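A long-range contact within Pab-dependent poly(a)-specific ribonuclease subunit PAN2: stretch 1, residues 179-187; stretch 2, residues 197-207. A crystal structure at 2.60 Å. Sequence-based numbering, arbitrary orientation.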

ATOM      1  N   LEU A 179      -7.283 -11.001  14.456  1.00 57.80           N
ATOM      2  CA  LEU A 179      -7.376 -10.612  13.053  1.00 52.01           C
ATOM      3  C   LEU A 179      -6.387 -11.354  12.156  1.00 47.66           C
ATOM      4  O   LEU A 179      -6.721 -11.719  11.029  1.00 47.29           O
ATOM      5  CB  LEU A 179      -7.161  -9.102  12.913  1.00 55.96           C
ATOM      6  CG  LEU A 179      -8.301  -8.201  13.392  1.00 57.40           C
ATOM      7  CD1 LEU A 179      -7.819  -6.769  13.562  1.00 53.13           C
ATOM      8  CD2 LEU A 179      -9.470  -8.259  12.422  1.00 46.86           C
ATOM      9  N   LEU A 180      -5.175 -11.580  12.654  1.00 47.97           N
ATOM     10  CA  LEU A 180      -4.107 -12.110  11.811  1.00 47.12           C
ATOM     11  C   LEU A 180      -3.545 -13.453  12.278  1.00 48.53           C
ATOM     12  O   LEU A 180      -3.018 -14.219  11.471  1.00 44.98           O
ATOM     13  CB  LEU A 180      -2.965 -11.093  11.720  1.00 45.04           C
ATOM     14  CG  LEU A 180      -3.329  -9.683  11.248  1.00 47.91           C
ATOM     15  CD1 LEU A 180      -2.084  -8.812  11.158  1.00 41.39           C
ATOM     16  CD2 LEU A 180      -4.059  -9.726   9.913  1.00 41.52           C
ATOM     17  N   GLU A 181      -3.654 -13.742  13.571  1.00 56.44           N
ATOM     18  CA  GLU A 181      -3.016 -14.935  14.126  1.00 56.31           C
ATOM     19  C   GLU A 181      -3.924 -16.156  14.195  1.00 51.56           C
ATOM     20  O   GLU A 181      -5.135 -16.043  14.389  1.00 48.10           O
ATOM     21  CB  GLU A 181      -2.476 -14.648  15.529  1.00 55.24           C
ATOM     22  CG  GLU A 181      -1.284 -13.715  15.569  1.00 60.73           C
ATOM     23  CD  GLU A 181      -0.579 -13.744  16.909  1.00 65.27           C
ATOM     24  OE1 GLU A 181      -0.803 -14.704  17.677  1.00 67.38           O
ATOM     25  OE2 GLU A 181       0.197 -12.809  17.197  1.00 81.46           O
ATOM     26  N   THR A 182      -3.318 -17.328  14.034  1.00 54.29           N
ATOM     27  CA  THR A 182      -3.983 -18.590  14.320  1.00 62.42           C
ATOM     28  C   THR A 182      -3.650 -18.998  15.750  1.00 53.31           C
ATOM     29  O   THR A 182      -2.570 -19.526  16.016  1.00 57.31           O
ATOM     30  CB  THR A 182      -3.555 -19.705  13.348  1.00 56.01           C
ATOM     31  OG1 THR A 182      -3.885 -19.327  12.005  1.00 58.37           O
ATOM     32  CG2 THR A 182      -4.259 -21.011  13.690  1.00 54.02           C
ATOM     33  N   ASP A 183      -4.574 -18.732  16.667  1.00 59.04           N
ATOM     34  CA  ASP A 183      -4.361 -19.031  18.079  1.00 70.97           C
ATOM     35  C   ASP A 183      -4.220 -20.532  18.304  1.00 66.02           C
ATOM     36  O   ASP A 183      -5.191 -21.280  18.193  1.00 58.99           O
ATOM     37  CB  ASP A 183      -5.510 -18.473  18.922  1.00 67.53           C
ATOM     38  CG  ASP A 183      -5.294 -18.670  20.408  1.00 77.78           C
ATOM     39  OD1 ASP A 183      -4.123 -18.718  20.840  1.00 88.73           O
ATOM     40  OD2 ASP A 183      -6.296 -18.774  21.147  1.00 82.82           O
ATOM     41  N   ALA A 184      -3.003 -20.967  18.618  1.00 61.69           N
ATOM     42  CA  ALA A 184      -2.729 -22.390  18.786  1.00 65.32           C
ATOM     43  C   ALA A 184      -1.507 -22.647  19.664  1.00 72.49           C
ATOM     44  O   ALA A 184      -0.759 -21.729  19.999  1.00 66.90           O
ATOM     45  CB  ALA A 184      -2.543 -23.048  17.426  1.00 60.22           C
ATOM     46  N   ARG A 185      -1.321 -23.912  20.032  1.00 73.67           N
ATOM     47  CA  ARG A 185      -0.156 -24.341  20.796  1.00 70.72           C
ATOM     48  C   ARG A 185       0.077 -25.833  20.582  1.00 70.69           C
ATOM     49  O   ARG A 185      -0.843 -26.566  20.221  1.00 70.33           O
ATOM     50  CB  ARG A 185      -0.334 -24.039  22.286  1.00 72.60           C
ATOM     51  CG  ARG A 185      -1.432 -24.844  22.961  1.00 78.54           C
ATOM     52  CD  ARG A 185      -1.474 -24.576  24.457  1.00 90.21           C
ATOM     53  NE  ARG A 185      -2.513 -25.355  25.124  1.00 99.17           N
ATOM     54  CZ  ARG A 185      -2.747 -25.323  26.432  1.00105.93           C
ATOM     55  NH1 ARG A 185      -2.012 -24.549  27.219  1.00112.18           N
ATOM     56  NH2 ARG A 185      -3.714 -26.065  26.953  1.00109.74           N
ATOM     57  N   TYR A 186       1.310 -26.280  20.802  1.00 68.14           N
ATOM     58  CA  TYR A 186       1.652 -27.683  20.603  1.00 66.89           C
ATOM     59  C   TYR A 186       1.535 -28.491  21.890  1.00 68.32           C
ATOM     60  O   TYR A 186       2.089 -28.119  22.924  1.00 68.35           O
ATOM     61  CB  TYR A 186       3.068 -27.817  20.041  1.00 68.68           C
ATOM     62  CG  TYR A 186       3.190 -27.442  18.582  1.00 74.03           C
ATOM     63  CD1 TYR A 186       2.851 -28.346  17.583  1.00 71.51           C
ATOM     64  CD2 TYR A 186       3.649 -26.188  18.203  1.00 74.55           C
ATOM     65  CE1 TYR A 186       2.962 -28.010  16.248  1.00 76.75           C
ATOM     66  CE2 TYR A 186       3.764 -25.844  16.869  1.00 77.68           C
ATOM     67  CZ  TYR A 186       3.419 -26.758  15.896  1.00 84.66           C
ATOM     68  OH  TYR A 186       3.530 -26.419  14.567  1.00 86.35           O
ATOM     69  N   GLN A 187       0.807 -29.602  21.817  1.00 66.15           N
ATOM     70  CA  GLN A 187       0.730 -30.538  22.929  1.00 65.89           C
ATOM     71  C   GLN A 187       1.716 -31.680  22.716  1.00 67.93           C
ATOM     72  O   GLN A 187       1.516 -32.535  21.852  1.00 71.20           O
ATOM     73  CB  GLN A 187      -0.689 -31.087  23.086  1.00 61.05           C
ATOM     74  CG  GLN A 187      -0.802 -32.214  24.103  1.00 67.90           C
ATOM     75  CD  GLN A 187      -2.174 -32.859  24.115  1.00 74.85           C
ATOM     76  OE1 GLN A 187      -3.192 -32.180  24.237  1.00 80.99           O
ATOM     77  NE2 GLN A 187      -2.207 -34.180  23.982  1.00 74.12           N
TER
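Stretch 2, residues 197-207: SPRTATTFVNK

Two pairs of carbonyl oxygens lie close across this contact, each a pair of acceptors that cannot hydrogen-bond to each other: Leu 180 O lies 3.1 Å from Phe 204 O, outside the strands, and Ala 184 O lies 3.3 Å from Ala 201 O. Set beside the regular pair of Tyr 186 and Arg 199, the alanine contact illustrates a general point, that neighbouring strands may run side by side yet pair well only over part of their length. Stretch 2 is largely extended; strands 183-187 and 197-201 run roughly antiparallel, 145° between their N-to-C directions, with their axes 4.6 Å apart at closest approach. Pairing is firmest between Tyr 186 and Arg 199, an antiparallel hydrogen-bonded pair: Tyr 186 N donates to Arg 199 O at 2.7 Å, and Arg 199 N donates back to Tyr 186 O at 2.9 Å. Pro 198 CA makes a CA-H...O contact to Tyr 186 O at 3.3 Å. On the face shared by Tyr 186, Arg 199 and Ala 201, Tyr 186 CE2 packs 3.6 Å from Ala 201 CB. Ahead of the strand in stretch 1, where Glu 181 leaves the helix, the contact has its second part. Thr 182 N donates to Thr 203 O at 2.9 Å, and Thr 182 OG1 donates to Asn 206 OD1 at 3.0 Å. Alongside, Glu 181 CG lies 3.5 Å from Phe 204 CE1, while Leu 180 CB meets the ring edge at Phe 204 CD1, 4.3 Å away.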

ATOM      1  N   SER A 197       3.297 -31.836  27.900  1.00 61.86           N
ATOM      2  CA  SER A 197       3.956 -30.554  28.115  1.00 62.62           C
ATOM      3  C   SER A 197       3.749 -29.654  26.901  1.00 71.90           C
ATOM      4  O   SER A 197       3.948 -30.083  25.764  1.00 68.27           O
ATOM      5  CB  SER A 197       5.448 -30.751  28.392  1.00 63.71           C
ATOM      6  OG  SER A 197       6.072 -31.474  27.347  1.00 77.87           O
ATOM      7  N   PRO A 198       3.340 -28.399  27.140  1.00 71.58           N
ATOM      8  CA  PRO A 198       2.974 -27.473  26.063  1.00 68.27           C
ATOM      9  C   PRO A 198       4.156 -26.735  25.438  1.00 65.54           C
ATOM     10  O   PRO A 198       5.151 -26.460  26.109  1.00 68.24           O
ATOM     11  CB  PRO A 198       2.046 -26.487  26.770  1.00 72.69           C
ATOM     12  CG  PRO A 198       2.583 -26.429  28.159  1.00 64.87           C
ATOM     13  CD  PRO A 198       3.099 -27.815  28.472  1.00 63.04           C
ATOM     14  N   ARG A 199       4.033 -26.427  24.150  1.00 70.72           N
ATOM     15  CA  ARG A 199       4.983 -25.565  23.458  1.00 73.48           C
ATOM     16  C   ARG A 199       4.221 -24.521  22.650  1.00 75.57           C
ATOM     17  O   ARG A 199       3.387 -24.862  21.809  1.00 73.34           O
ATOM     18  CB  ARG A 199       5.906 -26.376  22.545  1.00 70.69           C
ATOM     19  CG  ARG A 199       6.897 -25.521  21.767  1.00 86.20           C
ATOM     20  CD  ARG A 199       7.764 -26.356  20.836  1.00 96.34           C
ATOM     21  NE  ARG A 199       8.668 -25.523  20.047  1.00105.11           N
ATOM     22  CZ  ARG A 199       9.530 -25.993  19.151  1.00110.34           C
ATOM     23  NH1 ARG A 199       9.609 -27.297  18.924  1.00107.15           N
ATOM     24  NH2 ARG A 199      10.314 -25.159  18.481  1.00106.36           N
ATOM     25  N   THR A 200       4.504 -23.249  22.914  1.00 81.38           N
ATOM     26  CA  THR A 200       3.781 -22.151  22.280  1.00 75.35           C
ATOM     27  C   THR A 200       4.014 -22.102  20.773  1.00 71.02           C
ATOM     28  O   THR A 200       5.088 -22.459  20.288  1.00 70.09           O
ATOM     29  CB  THR A 200       4.177 -20.795  22.891  1.00 80.15           C
ATOM     30  OG1 THR A 200       5.592 -20.603  22.758  1.00 68.34           O
ATOM     31  CG2 THR A 200       3.800 -20.746  24.363  1.00 71.71           C
ATOM     32  N   ALA A 201       2.999 -21.656  20.040  1.00 73.13           N
ATOM     33  CA  ALA A 201       3.073 -21.581  18.585  1.00 72.92           C
ATOM     34  C   ALA A 201       2.509 -20.263  18.061  1.00 72.04           C
ATOM     35  O   ALA A 201       1.386 -19.881  18.391  1.00 59.09           O
ATOM     36  CB  ALA A 201       2.338 -22.756  17.959  1.00 65.93           C
ATOM     37  N   THR A 202       3.298 -19.574  17.243  1.00 67.90           N
ATOM     38  CA  THR A 202       2.874 -18.315  16.642  1.00 65.78           C
ATOM     39  C   THR A 202       2.730 -18.467  15.132  1.00 62.37           C
ATOM     40  O   THR A 202       3.664 -18.891  14.453  1.00 68.11           O
ATOM     41  CB  THR A 202       3.867 -17.178  16.950  1.00 64.90           C
ATOM     42  OG1 THR A 202       3.996 -17.022  18.368  1.00 77.87           O
ATOM     43  CG2 THR A 202       3.385 -15.870  16.343  1.00 62.36           C
ATOM     44  N   THR A 203       1.559 -18.118  14.611  1.00 52.09           N
ATOM     45  CA  THR A 203       1.291 -18.264  13.185  1.00 59.58           C
ATOM     46  C   THR A 203       0.526 -17.073  12.616  1.00 58.16           C
ATOM     47  O   THR A 203      -0.621 -16.826  12.988  1.00 56.27           O
ATOM     48  CB  THR A 203       0.494 -19.549  12.895  1.00 62.67           C
ATOM     49  OG1 THR A 203       1.230 -20.686  13.360  1.00 62.27           O
ATOM     50  CG2 THR A 203       0.233 -19.689  11.404  1.00 59.47           C
ATOM     51  N   PHE A 204       1.167 -16.337  11.715  1.00 57.56           N
ATOM     52  CA  PHE A 204       0.511 -15.239  11.013  1.00 47.79           C
ATOM     53  C   PHE A 204      -0.006 -15.704   9.656  1.00 47.31           C
ATOM     54  O   PHE A 204      -1.129 -15.385   9.264  1.00 55.84           O
ATOM     55  CB  PHE A 204       1.466 -14.056  10.830  1.00 51.33           C
ATOM     56  CG  PHE A 204       1.831 -13.363  12.111  1.00 41.60           C
ATOM     57  CD1 PHE A 204       0.909 -12.563  12.767  1.00 44.76           C
ATOM     58  CD2 PHE A 204       3.099 -13.497  12.652  1.00 45.31           C
ATOM     59  CE1 PHE A 204       1.243 -11.918  13.942  1.00 52.27           C
ATOM     60  CE2 PHE A 204       3.438 -12.854  13.828  1.00 53.83           C
ATOM     61  CZ  PHE A 204       2.508 -12.064  14.474  1.00 52.70           C
ATOM     62  N   VAL A 205       0.825 -16.460   8.946  1.00 48.97           N
ATOM     63  CA  VAL A 205       0.471 -16.974   7.629  1.00 48.09           C
ATOM     64  C   VAL A 205       0.618 -18.492   7.584  1.00 48.69           C
ATOM     65  O   VAL A 205       1.661 -19.032   7.952  1.00 53.72           O
ATOM     66  CB  VAL A 205       1.343 -16.345   6.524  1.00 43.19           C
ATOM     67  CG1 VAL A 205       0.964 -16.906   5.162  1.00 43.34           C
ATOM     68  CG2 VAL A 205       1.208 -14.829   6.537  1.00 42.05           C
ATOM     69  N   ASN A 206      -0.429 -19.176   7.135  1.00 45.92           N
ATOM     70  CA  ASN A 206      -0.411 -20.632   7.061  1.00 44.55           C
ATOM     71  C   ASN A 206       0.045 -21.149   5.701  1.00 49.83           C
ATOM     72  O   ASN A 206      -0.017 -20.436   4.699  1.00 53.16           O
ATOM     73  CB  ASN A 206      -1.793 -21.194   7.390  1.00 41.42           C
ATOM     74  CG  ASN A 206      -2.139 -21.061   8.859  1.00 48.64           C
ATOM     75  OD1 ASN A 206      -2.804 -20.111   9.270  1.00 56.42           O
ATOM     76  ND2 ASN A 206      -1.683 -22.017   9.660  1.00 46.48           N
ATOM     77  N   LYS A 207       0.509 -22.395   5.678  1.00 47.48           N
ATOM     78  CA  LYS A 207       0.978 -23.023   4.449  1.00 48.32           C
ATOM     79  C   LYS A 207       0.139 -24.250   4.110  1.00 51.81           C
ATOM     80  O   LYS A 207      -0.171 -25.057   4.985  1.00 58.46           O
ATOM     81  CB  LYS A 207       2.450 -23.420   4.575  1.00 50.37           C
ATOM     82  CG  LYS A 207       3.383 -22.277   4.937  1.00 58.87           C
ATOM     83  CD  LYS A 207       4.817 -22.765   5.070  1.00 62.00           C
ATOM     84  CE  LYS A 207       5.756 -21.638   5.466  1.00 72.13           C
ATOM     85  NZ  LYS A 207       7.161 -22.112   5.602  1.00 90.79           N
TER